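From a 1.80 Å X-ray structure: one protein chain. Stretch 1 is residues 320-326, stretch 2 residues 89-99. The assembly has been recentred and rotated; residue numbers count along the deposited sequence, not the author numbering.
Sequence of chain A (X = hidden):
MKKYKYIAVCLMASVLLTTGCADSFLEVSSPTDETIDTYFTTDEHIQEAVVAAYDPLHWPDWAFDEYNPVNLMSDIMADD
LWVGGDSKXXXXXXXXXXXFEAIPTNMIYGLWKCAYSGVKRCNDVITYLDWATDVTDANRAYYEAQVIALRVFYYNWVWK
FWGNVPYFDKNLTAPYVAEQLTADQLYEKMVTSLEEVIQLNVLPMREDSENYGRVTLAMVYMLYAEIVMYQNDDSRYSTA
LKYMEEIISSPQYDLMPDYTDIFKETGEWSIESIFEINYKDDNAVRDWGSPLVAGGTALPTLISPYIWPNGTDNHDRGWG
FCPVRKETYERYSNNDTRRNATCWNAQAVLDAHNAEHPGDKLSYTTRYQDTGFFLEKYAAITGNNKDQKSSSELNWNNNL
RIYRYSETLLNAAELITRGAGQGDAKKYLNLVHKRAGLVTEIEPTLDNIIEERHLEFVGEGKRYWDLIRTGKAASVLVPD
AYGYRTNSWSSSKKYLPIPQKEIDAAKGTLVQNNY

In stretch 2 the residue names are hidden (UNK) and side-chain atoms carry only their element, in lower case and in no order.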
ATOM      1  N   GLY A 320       8.471  15.648  -8.059  1.00 15.44           N
ATOM      2  CA  GLY A 320       9.808  15.172  -7.668  1.00 15.85           C
ATOM      3  C   GLY A 320       9.892  14.661  -6.222  1.00 15.75           C
ATOM      4  O   GLY A 320      10.984  14.727  -5.599  1.00 16.06           O
ATOM      5  N   PHE A 321       8.809  14.149  -5.676  1.00 15.32           N
ATOM      6  CA  PHE A 321       8.863  13.371  -4.428  1.00 14.65           C
ATOM      7  C   PHE A 321       9.304  11.943  -4.711  1.00 18.34           C
ATOM      8  O   PHE A 321       9.131  11.409  -5.844  1.00 15.80           O
ATOM      9  CB  PHE A 321       7.564  13.428  -3.647  1.00 15.44           C
ATOM     10  CG  PHE A 321       7.242  14.811  -3.110  1.00 15.99           C
ATOM     11  CD1 PHE A 321       7.778  15.269  -1.919  1.00 16.43           C
ATOM     12  CD2 PHE A 321       6.334  15.625  -3.770  1.00 16.56           C
ATOM     13  CE1 PHE A 321       7.464  16.540  -1.435  1.00 15.61           C
ATOM     14  CE2 PHE A 321       6.015  16.895  -3.303  1.00 18.43           C
ATOM     15  CZ  PHE A 321       6.558  17.336  -2.109  1.00 17.38           C
ATOM     16  N   CYS A 322       9.806  11.321  -3.637  1.00 15.28           N
ATOM     17  CA  CYS A 322      10.243   9.920  -3.580  1.00 15.23           C
ATOM     18  C   CYS A 322      11.079   9.504  -4.787  1.00 16.38           C
ATOM     19  O   CYS A 322      10.770   8.471  -5.375  1.00 17.26           O
ATOM     20  CB  CYS A 322       9.040   9.021  -3.419  1.00 17.92           C
ATOM     21  SG  CYS A 322       8.209   9.296  -1.835  1.00 20.31           S
ATOM     22  N   PRO A 323      12.201  10.187  -5.108  1.00 16.67           N
ATOM     23  CA  PRO A 323      13.216   9.640  -6.018  1.00 17.81           C
ATOM     24  C   PRO A 323      13.642   8.263  -5.511  1.00 16.83           C
ATOM     25  O   PRO A 323      13.535   7.975  -4.305  1.00 13.86           O
ATOM     26  CB  PRO A 323      14.475  10.502  -5.860  1.00 19.02           C
ATOM     27  CG  PRO A 323      14.039  11.707  -5.126  1.00 19.19           C
ATOM     28  CD  PRO A 323      12.672  11.444  -4.528  1.00 16.72           C
ATOM     29  N   VAL A 324      13.972   7.374  -6.441  1.00 16.14           N
ATOM     30  CA  VAL A 324      14.491   6.038  -6.081  1.00 15.34           C
ATOM     31  C   VAL A 324      16.002   6.173  -5.797  1.00 15.08           C
ATOM     32  O   VAL A 324      16.712   6.819  -6.576  1.00 15.27           O
ATOM     33  CB  VAL A 324      14.216   5.015  -7.194  1.00 16.47           C
ATOM     34  CG1 VAL A 324      14.921   3.707  -6.860  1.00 16.95           C
ATOM     35  CG2 VAL A 324      12.718   4.852  -7.426  1.00 15.31           C
ATOM     36  N   ARG A 325      16.438   5.654  -4.644  1.00 17.68           N
ATOM     37  CA  ARG A 325      17.867   5.674  -4.222  1.00 16.98           C
ATOM     38  C   ARG A 325      18.744   4.983  -5.257  1.00 16.91           C
ATOM     39  O   ARG A 325      18.371   3.919  -5.802  1.00 16.21           O
ATOM     40  CB  ARG A 325      18.039   4.996  -2.867  1.00 18.47           C
ATOM     41  CG  ARG A 325      17.237   5.651  -1.754  1.00 17.17           C
ATOM     42  CD  ARG A 325      17.525   4.937  -0.469  1.00 19.77           C
ATOM     43  NE  ARG A 325      16.833   5.503   0.683  1.00 20.31           N
ATOM     44  CZ  ARG A 325      17.335   5.514   1.912  1.00 20.05           C
ATOM     45  NH1 ARG A 325      18.577   5.109   2.149  1.00 21.05           N
ATOM     46  NH2 ARG A 325      16.615   5.998   2.899  1.00 19.30           N
ATOM     47  N   LYS A 326      19.875   5.598  -5.573  1.00 19.53           N
ATOM     48  CA  LYS A 326      20.912   4.953  -6.416  1.00 19.94           C
ATOM     49  C   LYS A 326      21.179   3.544  -5.883  1.00 18.72           C
ATOM     50  O   LYS A 326      21.289   2.603  -6.703  1.00 16.92           O
ATOM     51  CB  LYS A 326      22.176   5.813  -6.426  1.00 23.24           C
ATOM     52  CG  LYS A 326      23.321   5.324  -7.300  1.00 31.38           C
ATOM     53  CD  LYS A 326      24.568   6.206  -7.216  1.00 36.73           C
ATOM     54  CE  LYS A 326      25.638   5.802  -8.209  1.00 43.84           C
ATOM     55  NZ  LYS A 326      26.878   6.591  -8.025  1.00 51.41           N
ATOM     56  N   UNK A  89      11.637  20.943   3.977  1.00 21.59           N
ATOM     57  CA  UNK A  89      10.395  21.572   4.516  1.00 24.31           C
ATOM     58  C   UNK A  89       9.216  21.436   3.537  1.00 23.02           C
ATOM     59  O   UNK A  89       8.100  21.880   3.892  1.00 23.40           O
ATOM     60  c   UNK A  89      10.633  23.029   4.933  1.00 23.16           C
ATOM     61  c   UNK A  89      11.757  23.138   5.943  1.00 27.84           C
ATOM     62  o   UNK A  89      10.939  23.791   3.769  1.00 24.62           O
ATOM     63  N   UNK A  90       9.409  20.821   2.363  1.00 22.37           N
ATOM     64  CA  UNK A  90       8.300  20.583   1.394  1.00 22.75           C
ATOM     65  C   UNK A  90       7.676  19.238   1.759  1.00 21.51           C
ATOM     66  O   UNK A  90       8.394  18.243   1.682  1.00 21.67           O
ATOM     67  o   UNK A  90       8.054  20.802  -2.287  1.00 19.86           O
ATOM     68  c   UNK A  90       8.815  20.598  -0.044  1.00 21.59           C
ATOM     69  c   UNK A  90       7.717  20.776  -1.088  1.00 22.67           C
ATOM     70  o   UNK A  90       6.564  20.840  -0.694  1.00 21.48           O
ATOM     71  N   UNK A  91       6.428  19.197   2.231  1.00 20.96           N
ATOM     72  CA  UNK A  91       5.852  17.991   2.886  1.00 21.05           C
ATOM     73  C   UNK A  91       6.741  17.635   4.089  1.00 20.30           C
ATOM     74  O   UNK A  91       7.165  16.512   4.225  1.00 18.86           O
ATOM     75  n   UNK A  91       4.211  16.355  -0.064  1.00 28.04           N
ATOM     76  o   UNK A  91       3.545  17.911   1.378  1.00 31.58           O
ATOM     77  c   UNK A  91       5.590  16.823   1.904  1.00 24.54           C
ATOM     78  c   UNK A  91       4.360  17.064   1.047  1.00 28.67           C
ATOM     79  N   UNK A  92       7.001  18.594   4.994  1.00 20.74           N
ATOM     80  CA  UNK A  92       7.972  18.384   6.097  1.00 19.64           C
ATOM     81  C   UNK A  92       7.615  17.167   6.921  1.00 18.62           C
ATOM     82  O   UNK A  92       8.511  16.458   7.371  1.00 20.29           O
ATOM     83  n   UNK A  92      10.543  21.067   9.181  1.00 28.00           N
ATOM     84  c   UNK A  92       9.084  19.505   8.117  1.00 21.70           C
ATOM     85  o   UNK A  92       8.460  21.746   8.730  1.00 26.33           O
ATOM     86  c   UNK A  92       9.330  20.871   8.716  1.00 25.91           C
ATOM     87  c   UNK A  92       8.058  19.631   7.000  1.00 21.92           C
ATOM     88  N   UNK A  93       6.318  16.876   7.207  1.00 20.12           N
ATOM     89  CA  UNK A  93       5.978  15.705   7.998  1.00 20.91           C
ATOM     90  C   UNK A  93       6.586  14.431   7.405  1.00 21.42           C
ATOM     91  O   UNK A  93       6.984  13.547   8.197  1.00 21.18           O
ATOM     92  c   UNK A  93       4.439  15.686   8.020  1.00 22.65           C
ATOM     93  c   UNK A  93       4.054  17.108   7.782  1.00 21.55           C
ATOM     94  c   UNK A  93       5.116  17.655   6.853  1.00 22.43           C
ATOM     95  N   UNK A  94       6.688  14.340   6.065  1.00 20.78           N
ATOM     96  CA  UNK A  94       7.281  13.131   5.440  1.00 19.99           C
ATOM     97  C   UNK A  94       8.770  13.057   5.776  1.00 19.80           C
ATOM     98  O   UNK A  94       9.275  11.974   6.124  1.00 18.88           O
ATOM     99  c   UNK A  94       4.251  12.742  -0.489  1.00 25.09           C
ATOM    100  c   UNK A  94       4.053  13.233   1.807  1.00 22.80           C
ATOM    101  c   UNK A  94       5.630  12.614  -0.356  1.00 22.81           C
ATOM    102  c   UNK A  94       5.441  13.065   1.975  1.00 22.16           C
ATOM    103  c   UNK A  94       4.541  13.480   3.966  1.00 21.65           C
ATOM    104  c   UNK A  94       7.128  13.204   3.917  1.00 20.73           C
ATOM    105  c   UNK A  94       6.230  12.770   0.867  1.00 24.39           C
ATOM    106  c   UNK A  94       5.739  13.229   3.364  1.00 19.89           C
ATOM    107  n   UNK A  94       3.512  13.443   3.049  1.00 21.82           N
ATOM    108  c   UNK A  94       3.440  13.026   0.577  1.00 22.96           C
ATOM    109  N   UNK A  95       9.451  14.194   5.658  1.00 20.78           N
ATOM    110  CA  UNK A  95      10.908  14.277   5.954  1.00 21.55           C
ATOM    111  C   UNK A  95      11.146  13.910   7.425  1.00 21.26           C
ATOM    112  O   UNK A  95      12.069  13.086   7.736  1.00 19.36           O
ATOM    113  c   UNK A  95      11.453  15.911   4.139  1.00 21.31           C
ATOM    114  n   UNK A  95      11.177  16.570   2.052  1.00 19.44           N
ATOM    115  c   UNK A  95      11.417  15.665   5.585  1.00 19.80           C
ATOM    116  n   UNK A  95      12.461  15.375   3.348  1.00 20.76           N
ATOM    117  c   UNK A  95      12.260  15.780   2.104  1.00 19.47           C
ATOM    118  c   UNK A  95      10.645  16.636   3.330  1.00 19.79           C
ATOM    119  N   UNK A  96      10.296  14.402   8.316  1.00 21.82           N
ATOM    120  CA  UNK A  96      10.458  14.063   9.747  1.00 20.07           C
ATOM    121  C   UNK A  96      10.245  12.567   9.984  1.00 21.26           C
ATOM    122  O   UNK A  96      11.088  11.936  10.662  1.00 20.43           O
ATOM    123  c   UNK A  96      11.102  16.850  10.885  1.00 21.37           C
ATOM    124  c   UNK A  96       8.690  17.095  11.433  1.00 23.93           C
ATOM    125  c   UNK A  96       9.510  14.921  10.584  1.00 21.04           C
ATOM    126  c   UNK A  96       9.706  16.429  10.499  1.00 21.18           C
ATOM    127  N   UNK A  97       9.183  11.962   9.441  1.00 19.23           N
ATOM    128  CA  UNK A  97       8.944  10.520   9.618  1.00 19.58           C
ATOM    129  C   UNK A  97      10.149   9.718   9.102  1.00 19.64           C
ATOM    130  O   UNK A  97      10.506   8.689   9.699  1.00 18.79           O
ATOM    131  c   UNK A  97       7.720  10.095   8.809  1.00 23.08           C
ATOM    132  s   UNK A  97       5.081  10.523   8.114  1.00 24.17           S
ATOM    133  c   UNK A  97       6.429  10.619   9.360  1.00 23.90           C
ATOM    134  c   UNK A  97       4.993   8.751   7.879  1.00 22.49           C
ATOM    135  N   UNK A  98      10.681  10.117   7.952  1.00 19.92           N
ATOM    136  CA  UNK A  98      11.775   9.381   7.289  1.00 19.89           C
ATOM    137  C   UNK A  98      13.001   9.355   8.217  1.00 20.33           C
ATOM    138  O   UNK A  98      13.677   8.321   8.273  1.00 21.33           O
ATOM    139  s   UNK A  98      14.857  10.377   5.765  1.00 24.20           S
ATOM    140  c   UNK A  98      13.350   9.489   5.298  1.00 20.78           C
ATOM    141  c   UNK A  98      15.979  10.032   4.416  1.00 26.80           C
ATOM    142  c   UNK A  98      12.111  10.037   5.945  1.00 19.06           C
ATOM    143  N   UNK A  99      13.262  10.462   8.906  1.00 21.03           N
ATOM    144  CA  UNK A  99      14.433  10.606   9.807  1.00 21.12           C
ATOM    145  C   UNK A  99      14.066  10.279  11.266  1.00 22.86           C
ATOM    146  O   UNK A  99      14.848  10.653  12.157  1.00 22.70           O
ATOM    147  c   UNK A  99      16.438  12.098  10.151  1.00 24.51           C
ATOM    148  o   UNK A  99      17.168  11.110  10.103  1.00 24.00           O
ATOM    149  n   UNK A  99      16.798  13.267  10.676  1.00 26.12           N
ATOM    150  c   UNK A  99      15.026  12.008   9.630  1.00 24.10           C
TER

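Position 89 carries a carbon bearing one oxygen and one carbon, a beta-branched hydroxyl side chain that reaches nothing on stretch 1: Thr89. Position 90 has two carbons, the second ending in two oxygens; that second carbon meets the Phe321 ring, and the backbone O lies near the ring's plane, at its edge. Such a planar carboxylate is Asp90. Its CG lies 3.8 Å from CZ of Phe321, and its backbone O is 3.7 Å from Phe321 CE1. Both carboxylate oxygens are hydrogen-bonded elsewhere in the structure, so the ring packs beside an acid whose polar needs are already met.

At 91 two carbons end in one oxygen and one nitrogen, an amide attached directly to CB, and the terminal nitrogen lies over one face of the Phe321 ring: Asn91. Its ND2 is 3.3 Å from Phe321 CZ. It occupies the N-cap position, yet its side chain makes no capping bond; its backbone O instead accepts from the N of position 94 at 2.9 Å.

Position 92 has three carbons before its oxygen and nitrogen, hence Gln92, out of reach of stretch 1. At 93 three carbons close onto the backbone N, which defines Pro93, within the first turn of the helix and also out of reach.

Position 94 is the bulkiest: one carbon, then fused five- and six-membered rings of eight carbons and one nitrogen. The six-membered ring meets the Phe321 ring obliquely and comes near Cys322 SG. Only Trp94 supplies such a side chain. Its CZ3 lies 3.8 Å from Phe321 CD1 and 4.5 Å from Cys322 SG. The two six-membered rings have centroids 5.0 Å apart and planes at 55°.

Position 95 holds a five-membered ring of three carbons and two nitrogens on one carbon, His95; CB points sideways and the ring end comes nearer, but stops short of contact. At 96, four carbons forked at the second, out of reach of stretch 1, make Leu96. Position 97 is an unbranched chain of two carbons, sulfur and carbon, out of reach of stretch 1: Met97. The same chain recurs at 98, but here CB points toward stretch 1 and the terminal carbon approaches Arg325: this is Met98, with CE 4.4 Å from Arg325 NH2. Position 99, two carbons ending in oxygen and nitrogen, is Asn99, the first residue to leave helical geometry and beyond reach.

The contact therefore centres on Phe321, which gives up 100 Å² to a pocket lined by the pre-helix loop and the first helical turn. No hydrogen bond crosses; packing alone joins the stretches. Trp94 and Met98, four residues apart, both point toward stretch 1, so the helix repeat extends the contact from Phe321 to Arg325.

Stretch 2, residues 89-99: TDNQPWHLMMN
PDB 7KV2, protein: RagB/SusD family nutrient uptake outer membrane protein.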